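Local coordinates for protein serine-pyruvate aminotransferase (AgxT) (Sulfolobus solfataricus, PDB 3ZRQ) that probably transfers amino groups between small amino and keto acids, such as serine and pyruvate or alanine and glyoxylate, using pyridoxal 5'-phosphate, at residues 218-223 against 240-245; 57-62 against 198-203; 81-86 against 104-109. All coordinates share one frame; numbering follows the deposited sequence.

Interaction 1 (218-223 against 240-245); sequences GYYLDL and YFATPP. With PMP (4'-deoxy-4'-aminopyridoxal-5'-phosphate), chain D.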
loop_
_atom_site.group_PDB
_atom_site.type_symbol
_atom_site.label_atom_id
_atom_site.label_comp_id
_atom_site.label_asym_id
_atom_site.label_seq_id
_atom_site.Cartn_x
_atom_site.Cartn_y
_atom_site.Cartn_z
ATOM N N GLY A 218 27.632 25.346 -7.962
ATOM C CA GLY A 218 27.813 25.123 -6.519
ATOM C C GLY A 218 28.215 23.677 -6.286
ATOM O O GLY A 218 28.882 23.078 -7.120
ATOM N N TYR A 219 27.810 23.094 -5.162
ATOM C CA TYR A 219 28.237 21.726 -4.850
ATOM C C TYR A 219 27.153 20.688 -5.214
ATOM O O TYR A 219 27.342 19.828 -6.090
ATOM C CB TYR A 219 28.658 21.634 -3.366
ATOM C CG TYR A 219 29.312 20.321 -2.975
ATOM C CD1 TYR A 219 30.620 20.014 -3.393
ATOM C CD2 TYR A 219 28.610 19.371 -2.229
ATOM C CE1 TYR A 219 31.223 18.802 -3.030
ATOM C CE2 TYR A 219 29.206 18.155 -1.865
ATOM C CZ TYR A 219 30.500 17.885 -2.276
ATOM O OH TYR A 219 31.067 16.691 -1.907
ATOM N N TYR A 220 26.001 20.803 -4.562
ATOM C CA TYR A 220 24.881 19.872 -4.747
ATOM C C TYR A 220 24.393 19.809 -6.199
ATOM O O TYR A 220 23.995 18.742 -6.686
ATOM C CB TYR A 220 23.733 20.274 -3.822
ATOM C CG TYR A 220 22.747 19.144 -3.518
ATOM C CD1 TYR A 220 23.126 18.066 -2.705
ATOM C CD2 TYR A 220 21.429 19.204 -3.959
ATOM C CE1 TYR A 220 22.233 17.024 -2.389
ATOM C CE2 TYR A 220 20.511 18.181 -3.640
ATOM C CZ TYR A 220 20.912 17.097 -2.865
ATOM O OH TYR A 220 20.018 16.074 -2.546
ATOM N N LEU A 221 24.481 20.947 -6.906
ATOM C CA LEU A 221 23.906 21.033 -8.256
ATOM C C LEU A 221 24.944 21.010 -9.378
ATOM O O LEU A 221 24.625 21.259 -10.545
ATOM C CB LEU A 221 22.965 22.237 -8.373
ATOM C CG LEU A 221 21.800 22.233 -7.355
ATOM C CD1 LEU A 221 20.918 23.486 -7.588
ATOM C CD2 LEU A 221 20.950 20.939 -7.468
ATOM N N ASP A 222 26.182 20.692 -9.023
ATOM C CA ASP A 222 27.209 20.424 -10.030
ATOM C C ASP A 222 26.985 19.013 -10.594
ATOM O O ASP A 222 27.120 17.992 -9.878
ATOM C CB ASP A 222 28.605 20.564 -9.410
ATOM C CG ASP A 222 29.758 20.450 -10.456
ATOM O OD1 ASP A 222 29.524 20.049 -11.631
ATOM O OD2 ASP A 222 30.903 20.787 -10.064
ATOM N N LEU A 223 26.622 18.948 -11.864
ATOM C CA LEU A 223 26.330 17.684 -12.504
ATOM C C LEU A 223 27.526 16.706 -12.502
ATOM O O LEU A 223 27.309 15.475 -12.581
ATOM C CB LEU A 223 25.835 17.887 -13.932
ATOM C CG LEU A 223 24.474 18.579 -14.086
ATOM C CD1 LEU A 223 24.158 18.762 -15.589
ATOM C CD2 LEU A 223 23.348 17.758 -13.369
ATOM N N TYR A 240 28.090 6.578 -4.393
ATOM C CA TYR A 240 27.465 7.552 -3.514
ATOM C C TYR A 240 28.010 8.953 -3.724
ATOM O O TYR A 240 29.216 9.191 -3.598
ATOM C CB TYR A 240 27.603 7.142 -2.039
ATOM C CG TYR A 240 27.140 8.201 -1.081
ATOM C CD1 TYR A 240 25.770 8.409 -0.841
ATOM C CD2 TYR A 240 28.059 9.033 -0.446
ATOM C CE1 TYR A 240 25.345 9.410 0.044
ATOM C CE2 TYR A 240 27.640 10.047 0.428
ATOM C CZ TYR A 240 26.291 10.223 0.659
ATOM O OH TYR A 240 25.918 11.215 1.530
ATOM N N PHE A 241 27.126 9.897 -4.037
ATOM C CA PHE A 241 27.506 11.295 -3.916
ATOM C C PHE A 241 26.754 11.881 -2.726
ATOM O O PHE A 241 27.349 12.346 -1.753
ATOM C CB PHE A 241 27.214 12.119 -5.185
ATOM C CG PHE A 241 27.301 13.619 -4.930
ATOM C CD1 PHE A 241 28.435 14.160 -4.334
ATOM C CD2 PHE A 241 26.233 14.469 -5.247
ATOM C CE1 PHE A 241 28.534 15.535 -4.043
ATOM C CE2 PHE A 241 26.306 15.858 -4.969
ATOM C CZ PHE A 241 27.453 16.399 -4.369
ATOM N N ALA A 242 25.428 11.902 -2.847
ATOM C CA ALA A 242 24.564 12.424 -1.769
ATOM C C ALA A 242 23.308 11.572 -1.859
ATOM O O ALA A 242 23.008 11.023 -2.935
ATOM C CB ALA A 242 24.254 13.907 -2.001
ATOM N N THR A 243 22.596 11.383 -0.746
ATOM C CA THR A 243 21.456 10.436 -0.769
ATOM C C THR A 243 20.346 10.927 -1.732
ATOM O O THR A 243 19.882 12.042 -1.568
ATOM C CB THR A 243 20.876 10.262 0.624
ATOM O OG1 THR A 243 21.926 9.778 1.484
ATOM C CG2 THR A 243 19.697 9.235 0.606
ATOM N N PRO A 244 19.965 10.117 -2.736
ATOM C CA PRO A 244 18.858 10.494 -3.636
ATOM C C PRO A 244 17.498 10.113 -3.030
ATOM O O PRO A 244 17.472 9.423 -2.010
ATOM C CB PRO A 244 19.114 9.652 -4.890
ATOM C CG PRO A 244 19.871 8.442 -4.364
ATOM C CD PRO A 244 20.584 8.827 -3.115
ATOM N N PRO A 245 16.380 10.585 -3.624
ATOM C CA PRO A 245 15.048 10.211 -3.115
ATOM C C PRO A 245 14.752 8.768 -3.548
ATOM O O PRO A 245 14.082 8.544 -4.575
ATOM C CB PRO A 245 14.116 11.215 -3.807
ATOM C CG PRO A 245 14.998 12.346 -4.284
ATOM C CD PRO A 245 16.290 11.644 -4.639
HETATM N N1 PMP D . 26.084 14.513 7.263
HETATM C C2 PMP D . 26.258 13.245 7.770
HETATM C C2A PMP D . 26.720 13.157 9.208
HETATM C C3 PMP D . 25.772 12.139 7.057
HETATM O O3 PMP D . 25.692 10.876 7.604
HETATM C C4 PMP D . 25.364 12.329 5.729
HETATM C C4A PMP D . 25.048 11.170 4.829
HETATM N N4A PMP D . 24.470 10.073 5.557
HETATM C C5 PMP D . 25.307 13.612 5.199
HETATM C C6 PMP D . 25.711 14.697 5.961
HETATM C C5A PMP D . 24.842 13.833 3.761
HETATM O O4P PMP D . 23.444 13.607 3.744
HETATM P P PMP D . 22.683 13.256 2.390
HETATM O O1P PMP D . 23.292 11.997 1.811
HETATM O O2P PMP D . 22.889 14.409 1.438
HETATM O O3P PMP D . 21.220 13.082 2.784
HETATM O O HOH W 1 20.974 14.358 -0.628
#
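Beside the phosphate end of a cofactor site shared between two subunits, the rings of Y219 and Y220 pack against F241 and A242. The bound group is 4'-deoxy-4'-aminopyridoxal-5'-phosphate (PMP), and T64, T138 and Q188 of the second subunit bind it too, so the loop 240-245 reaches across the interface to complete a neighbour's pocket. The rim of the F241 ring, at CE1, meets Y219 CE2 at 3.5 Å. Y219 CZ lies at the edge of the F241 ring, in its plane, and the two ring planes are inclined by 57°. Further along, Y220 CE1 comes within 3.7 Å of A242 CB. W226 of helix 223-234 also meets the F241 ring, edge-to-face, while E68 of the second subunit takes hydrogen bonds from the backbone N of both tyrosines.

No direct hydrogen bond joins the two loops; a water does this. It accepts from Y220 OH at 2.7 Å, lying in the plane of the tyrosine ring, and donates to T243 O at 2.7 Å and to PMP O2P at 2.8 Å. Y220 is therefore a second-shell residue, tied to the phosphate through the water. The direct bonds from 240-245 all go to one phosphate oxygen, O1P. Y240 OH donates to it at 2.8 Å, with O1P in the plane of the Y240 ring. T243 uses two donors: its chi1 of -59° sets OG1 beside the backbone N, and T243 N and T243 OG1 reach O1P at 2.7 and 2.6 Å.

Interaction 2 (57-62 against 198-203); sequences LIIPGG and GLLLLS. With PMP (4'-deoxy-4'-aminopyridoxal-5'-phosphate), chain C.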
loop_
_atom_site.group_PDB
_atom_site.type_symbol
_atom_site.label_atom_id
_atom_site.label_comp_id
_atom_site.label_asym_id
_atom_site.label_seq_id
_atom_site.Cartn_x
_atom_site.Cartn_y
_atom_site.Cartn_z
ATOM N N LEU A 57 20.719 12.029 -16.590
ATOM C CA LEU A 57 20.959 12.193 -15.155
ATOM C C LEU A 57 19.627 12.439 -14.458
ATOM O O LEU A 57 18.739 13.113 -15.000
ATOM C CB LEU A 57 21.907 13.360 -14.848
ATOM C CG LEU A 57 23.342 13.247 -15.398
ATOM C CD1 LEU A 57 23.401 14.059 -16.646
ATOM C CD2 LEU A 57 24.403 13.715 -14.407
ATOM N N ILE A 58 19.506 11.873 -13.268
ATOM C CA ILE A 58 18.331 12.057 -12.439
ATOM C C ILE A 58 18.865 12.572 -11.121
ATOM O O ILE A 58 19.667 11.908 -10.464
ATOM C CB ILE A 58 17.531 10.735 -12.314
ATOM C CG1 ILE A 58 17.020 10.290 -13.707
ATOM C CG2 ILE A 58 16.390 10.897 -11.298
ATOM C CD1 ILE A 58 16.421 8.879 -13.763
ATOM N N ILE A 59 18.450 13.780 -10.753
ATOM C CA ILE A 59 18.974 14.471 -9.566
ATOM C C ILE A 59 17.841 14.840 -8.617
ATOM O O ILE A 59 16.671 14.854 -9.018
ATOM C CB ILE A 59 19.801 15.749 -9.925
ATOM C CG1 ILE A 59 18.916 16.870 -10.546
ATOM C CG2 ILE A 59 20.983 15.366 -10.849
ATOM C CD1 ILE A 59 19.635 18.241 -10.763
ATOM N N PRO A 60 18.175 15.106 -7.341
ATOM C CA PRO A 60 17.093 15.520 -6.422
ATOM C C PRO A 60 16.517 16.925 -6.702
ATOM O O PRO A 60 17.230 17.828 -7.178
ATOM C CB PRO A 60 17.760 15.503 -5.043
ATOM C CG PRO A 60 19.040 14.731 -5.210
ATOM C CD PRO A 60 19.469 14.928 -6.653
ATOM N N GLY A 61 15.229 17.076 -6.394
ATOM C CA GLY A 61 14.549 18.383 -6.355
ATOM C C GLY A 61 13.428 18.408 -7.383
ATOM O O GLY A 61 12.332 17.884 -7.148
ATOM N N GLY A 62 13.697 19.009 -8.536
ATOM C CA GLY A 62 12.680 19.055 -9.615
ATOM C C GLY A 62 13.124 19.870 -10.805
ATOM O O GLY A 62 14.324 19.971 -11.091
ATOM N N GLY A 198 14.582 16.116 -10.505
ATOM C CA GLY A 198 14.876 16.717 -11.825
ATOM C C GLY A 198 15.549 15.705 -12.761
ATOM O O GLY A 198 16.296 14.838 -12.306
ATOM N N LEU A 199 15.245 15.786 -14.046
ATOM C CA LEU A 199 15.768 14.835 -15.051
ATOM C C LEU A 199 16.409 15.581 -16.209
ATOM O O LEU A 199 15.816 16.520 -16.734
ATOM C CB LEU A 199 14.659 13.943 -15.599
ATOM C CG LEU A 199 13.984 12.988 -14.602
ATOM C CD1 LEU A 199 12.847 13.706 -13.925
ATOM C CD2 LEU A 199 13.470 11.754 -15.331
ATOM N N LEU A 200 17.596 15.148 -16.636
ATOM C CA LEU A 200 18.352 15.886 -17.656
ATOM C C LEU A 200 18.922 14.894 -18.635
ATOM O O LEU A 200 19.309 13.801 -18.243
ATOM C CB LEU A 200 19.524 16.666 -17.042
ATOM C CG LEU A 200 19.177 17.739 -15.986
ATOM C CD1 LEU A 200 19.380 17.160 -14.569
ATOM C CD2 LEU A 200 20.052 18.959 -16.175
ATOM N N LEU A 201 18.983 15.298 -19.891
ATOM C CA LEU A 201 19.653 14.509 -20.929
ATOM C C LEU A 201 20.677 15.403 -21.619
ATOM O O LEU A 201 20.326 16.466 -22.132
ATOM C CB LEU A 201 18.635 14.027 -21.950
ATOM C CG LEU A 201 19.284 13.099 -22.975
ATOM C CD1 LEU A 201 19.433 11.684 -22.385
ATOM C CD2 LEU A 201 18.471 13.123 -24.262
ATOM N N LEU A 202 21.933 14.963 -21.627
ATOM C CA LEU A 202 23.022 15.801 -22.113
ATOM C C LEU A 202 23.602 15.258 -23.397
ATOM O O LEU A 202 23.758 14.026 -23.549
ATOM C CB LEU A 202 24.118 15.918 -21.057
ATOM C CG LEU A 202 24.010 17.107 -20.100
ATOM C CD1 LEU A 202 22.704 17.090 -19.281
ATOM C CD2 LEU A 202 25.204 17.113 -19.164
ATOM N N SER A 203 23.915 16.181 -24.310
ATOM C CA SER A 203 24.587 15.841 -25.559
ATOM C C SER A 203 26.038 15.454 -25.285
ATOM O O SER A 203 26.580 15.759 -24.214
ATOM C CB SER A 203 24.556 17.025 -26.513
ATOM O OG SER A 203 25.409 18.049 -26.031
HETATM N N1 PMP C . 9.538 24.917 -15.761
HETATM C C2 PMP C . 8.196 24.853 -15.983
HETATM C C2A PMP C . 7.724 25.009 -17.403
HETATM C C3 PMP C . 7.314 24.505 -14.956
HETATM O O3 PMP C . 6.005 24.299 -15.249
HETATM C C4 PMP C . 7.832 24.401 -13.655
HETATM C C4A PMP C . 6.935 24.357 -12.449
HETATM N N4A PMP C . 5.974 23.341 -12.576
HETATM C C5 PMP C . 9.217 24.500 -13.448
HETATM C C6 PMP C . 10.062 24.772 -14.513
HETATM C C5A PMP C . 9.870 24.298 -12.085
HETATM O O4P PMP C . 9.690 22.934 -11.720
HETATM P P PMP C . 9.706 22.526 -10.160
HETATM O O1P PMP C . 8.531 23.169 -9.455
HETATM O O2P PMP C . 11.013 22.999 -9.547
HETATM O O3P PMP C . 9.613 21.023 -10.164
#
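L57 N donates to L200 O at 2.8 Å, and L200 N returns the bond to L57 O at 2.9 Å. L57 and L200 thus form an antiparallel hydrogen-bonded pair. A second such pair follows two residues on, where I59 N reaches G198 O at 2.9 Å and G198 N reaches I59 O. The last bond is the most bent of the four, at 142°, just before the chain turns a corner at P60. I58 and L199 form the non-hydrogen-bonded pair in between.

The ladder joins outer strand 55-59 to strand 196-202, which runs antiparallel to both its neighbours in the seven-stranded sheet, the arrangement that marks fold type I of the pyridoxal-phosphate enzymes. I58 and L199 lie alongside one another and point the same way, with I58 CG1 4.2 Å from L199 CG; helix 31-48 packs over them. Across the sheet, L57, I59 and L200 face helices 63-69 and 223-234. I59 swings CG1 between its backbone N and carbonyl carbon (chi1 67°), which brings its CD1 within 4.0 Å of L200 CD1, while L57 CD1 rests near L202 CD1. Beyond the corner the chain bends back over G198, whose CA, bare of any side chain, lets G62 O approach to 3.4 Å. G62 also comes close to the cofactor, its CA 3.7 Å from O3P of PMP.

Polar pairing here is confined to the main chain and the side chains that touch are all hydrocarbon, so two apolar faces sandwich a ladder of four backbone hydrogen bonds that leads towards the phosphate-binding residues G63 and T64.

Interaction 3 (81-86 against 104-109); sequences LVVSNG and KVLRPS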
loop_
_atom_site.group_PDB
_atom_site.type_symbol
_atom_site.label_atom_id
_atom_site.label_comp_id
_atom_site.label_asym_id
_atom_site.label_seq_id
_atom_site.Cartn_x
_atom_site.Cartn_y
_atom_site.Cartn_z
ATOM N N LEU A 81 21.405 33.814 -23.755
ATOM C CA LEU A 81 20.107 34.313 -24.246
ATOM C C LEU A 81 18.946 33.435 -23.729
ATOM O O LEU A 81 18.952 32.234 -23.952
ATOM C CB LEU A 81 20.088 34.300 -25.779
ATOM C CG LEU A 81 18.797 34.825 -26.439
ATOM C CD1 LEU A 81 18.598 36.287 -26.157
ATOM C CD2 LEU A 81 18.822 34.565 -27.932
ATOM N N VAL A 82 18.016 34.049 -23.015
ATOM C CA VAL A 82 16.780 33.388 -22.558
ATOM C C VAL A 82 15.588 33.814 -23.439
ATOM O O VAL A 82 15.287 35.012 -23.570
ATOM C CB VAL A 82 16.439 33.798 -21.118
ATOM C CG1 VAL A 82 15.079 33.175 -20.675
ATOM C CG2 VAL A 82 17.566 33.365 -20.141
ATOM N N VAL A 83 14.907 32.827 -24.021
ATOM C CA VAL A 83 13.687 33.089 -24.795
ATOM C C VAL A 83 12.503 32.771 -23.892
ATOM O O VAL A 83 12.200 31.602 -23.647
ATOM C CB VAL A 83 13.683 32.240 -26.075
ATOM C CG1 VAL A 83 12.411 32.473 -26.895
ATOM C CG2 VAL A 83 14.920 32.546 -26.907
ATOM N N SER A 84 11.901 33.812 -23.337
ATOM C CA SER A 84 10.915 33.638 -22.287
ATOM C C SER A 84 9.509 34.034 -22.703
ATOM O O SER A 84 9.258 35.204 -23.035
ATOM C CB SER A 84 11.274 34.485 -21.084
ATOM O OG SER A 84 10.155 34.565 -20.222
ATOM N N ASN A 85 8.596 33.073 -22.583
ATOM C CA ASN A 85 7.182 33.287 -22.868
ATOM C C ASN A 85 6.339 33.559 -21.640
ATOM O O ASN A 85 5.131 33.761 -21.753
ATOM C CB ASN A 85 6.636 32.114 -23.688
ATOM C CG ASN A 85 7.314 32.017 -25.010
ATOM O OD1 ASN A 85 7.667 33.071 -25.607
ATOM N ND2 ASN A 85 7.552 30.788 -25.499
ATOM N N GLY A 86 6.963 33.571 -20.461
ATOM C CA GLY A 86 6.245 33.890 -19.246
ATOM C C GLY A 86 7.004 33.481 -17.984
ATOM O O GLY A 86 8.225 33.493 -17.981
ATOM N N LYS A 104 20.664 38.165 -21.520
ATOM C CA LYS A 104 19.701 38.925 -22.314
ATOM C C LYS A 104 18.429 38.064 -22.465
ATOM O O LYS A 104 18.530 36.871 -22.714
ATOM C CB LYS A 104 20.327 39.216 -23.688
ATOM C CG LYS A 104 19.401 39.730 -24.766
ATOM C CD LYS A 104 19.105 41.184 -24.626
ATOM C CE LYS A 104 18.533 41.707 -25.939
ATOM N NZ LYS A 104 18.376 43.170 -25.819
ATOM N N VAL A 105 17.252 38.677 -22.324
ATOM C CA VAL A 105 15.958 37.956 -22.406
ATOM C C VAL A 105 15.102 38.538 -23.549
ATOM O O VAL A 105 14.940 39.755 -23.629
ATOM C CB VAL A 105 15.135 38.108 -21.094
ATOM C CG1 VAL A 105 13.844 37.249 -21.157
ATOM C CG2 VAL A 105 15.967 37.699 -19.859
ATOM N N LEU A 106 14.563 37.674 -24.416
ATOM C CA LEU A 106 13.523 38.084 -25.378
ATOM C C LEU A 106 12.160 37.671 -24.841
ATOM O O LEU A 106 12.005 36.539 -24.336
ATOM C CB LEU A 106 13.752 37.392 -26.723
ATOM C CG LEU A 106 15.115 37.576 -27.395
ATOM C CD1 LEU A 106 15.173 36.663 -28.626
ATOM C CD2 LEU A 106 15.284 39.033 -27.767
ATOM N N ARG A 107 11.182 38.582 -24.908
ATOM C CA ARG A 107 9.810 38.290 -24.482
ATOM C C ARG A 107 8.808 38.718 -25.579
ATOM O O ARG A 107 9.051 39.709 -26.296
ATOM C CB ARG A 107 9.478 39.041 -23.185
ATOM C CG ARG A 107 10.350 38.634 -21.982
ATOM C CD ARG A 107 9.873 39.284 -20.701
ATOM N NE ARG A 107 10.618 38.731 -19.552
ATOM C CZ ARG A 107 11.770 39.210 -19.087
ATOM N NH1 ARG A 107 12.338 40.291 -19.625
ATOM N NH2 ARG A 107 12.367 38.601 -18.061
ATOM N N PRO A 108 7.705 37.967 -25.740
ATOM C CA PRO A 108 6.666 38.362 -26.697
ATOM C C PRO A 108 5.574 39.146 -25.997
ATOM O O PRO A 108 5.707 39.446 -24.807
ATOM C CB PRO A 108 6.143 37.017 -27.174
ATOM C CG PRO A 108 6.209 36.134 -25.933
ATOM C CD PRO A 108 7.378 36.677 -25.092
ATOM N N SER A 109 4.513 39.538 -26.723
ATOM C CA SER A 109 3.324 40.124 -26.081
ATOM C C SER A 109 2.682 39.081 -25.156
ATOM O O SER A 109 2.893 37.895 -25.341
ATOM C CB SER A 109 2.314 40.614 -27.131
ATOM O OG SER A 109 2.959 41.393 -28.133
#
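The flat guanidinium of R107 lies obliquely past S84 OG on the opposite segment, with one of its faces on V105: CG1 sits 3.5 Å above the plane, over its centre. CG1 of that valine also touches S84 CB, at 3.8 Å. The charged group is steered by helix 87-96, where R107 NE forms a salt bridge with D90 and NH2 one with E93. S84 OG hydrogen-bonds to the same D90, making the carboxylate a common partner for the two segments. The amide of N85 crosses the P108 ring at about a right angle, OD1 standing 3.4 Å from P108 CG; N85 itself is held through bonds to E144 and V114.

These groups finish a beta-alpha-beta unit in which strands 79-83 and 102-106, linked through helix 87-96, lie parallel at the edge of the seven-stranded sheet as counted within one subunit. V82 N donates to K104 O, L106 N to V82 O and S84 N to L106 O, each at 2.9 Å, so the ladder carries on one residue past strand 79-83. V82 and V105 face helix 87-96. On the reverse side, towards helix 116-125, L81 holds CG anti to its N (chi1 -179°) and lies alongside K104; its CD1 is 3.8 Å from K104 CG and 3.9 Å from L106 CG.

The salt bridges to D90 and E93 probably balance part of the charge on R107, and they tie the exit of the outer strand to the crossover helix. Made through NE and NH2, they probably also fix the turn of the guanidinium, with the V105 methyl over one face.

Overall arrangement
All three contacts lie within the class-V aminotransferase family region. Interactions 2 and 3 lie at opposite ends of the same seven-stranded sheet, their centres 23 Å apart, with strands 182-186, 157-163 and 128-134 between them. Along the chain, interaction 3 falls wholly between the two halves of interaction 2, and interaction 1 follows both. Interactions 1 and 2 are neighbours, centres 11 Å apart, touching where Y220 OH lies 3.1 Å from P60 CG; both meet the second subunit. The centres of interactions 1 and 3 are 30 Å apart. One sheet end thus borders two cofactor sites: 57-62 leads into the subunit's own, while 240-245 serves its partner's.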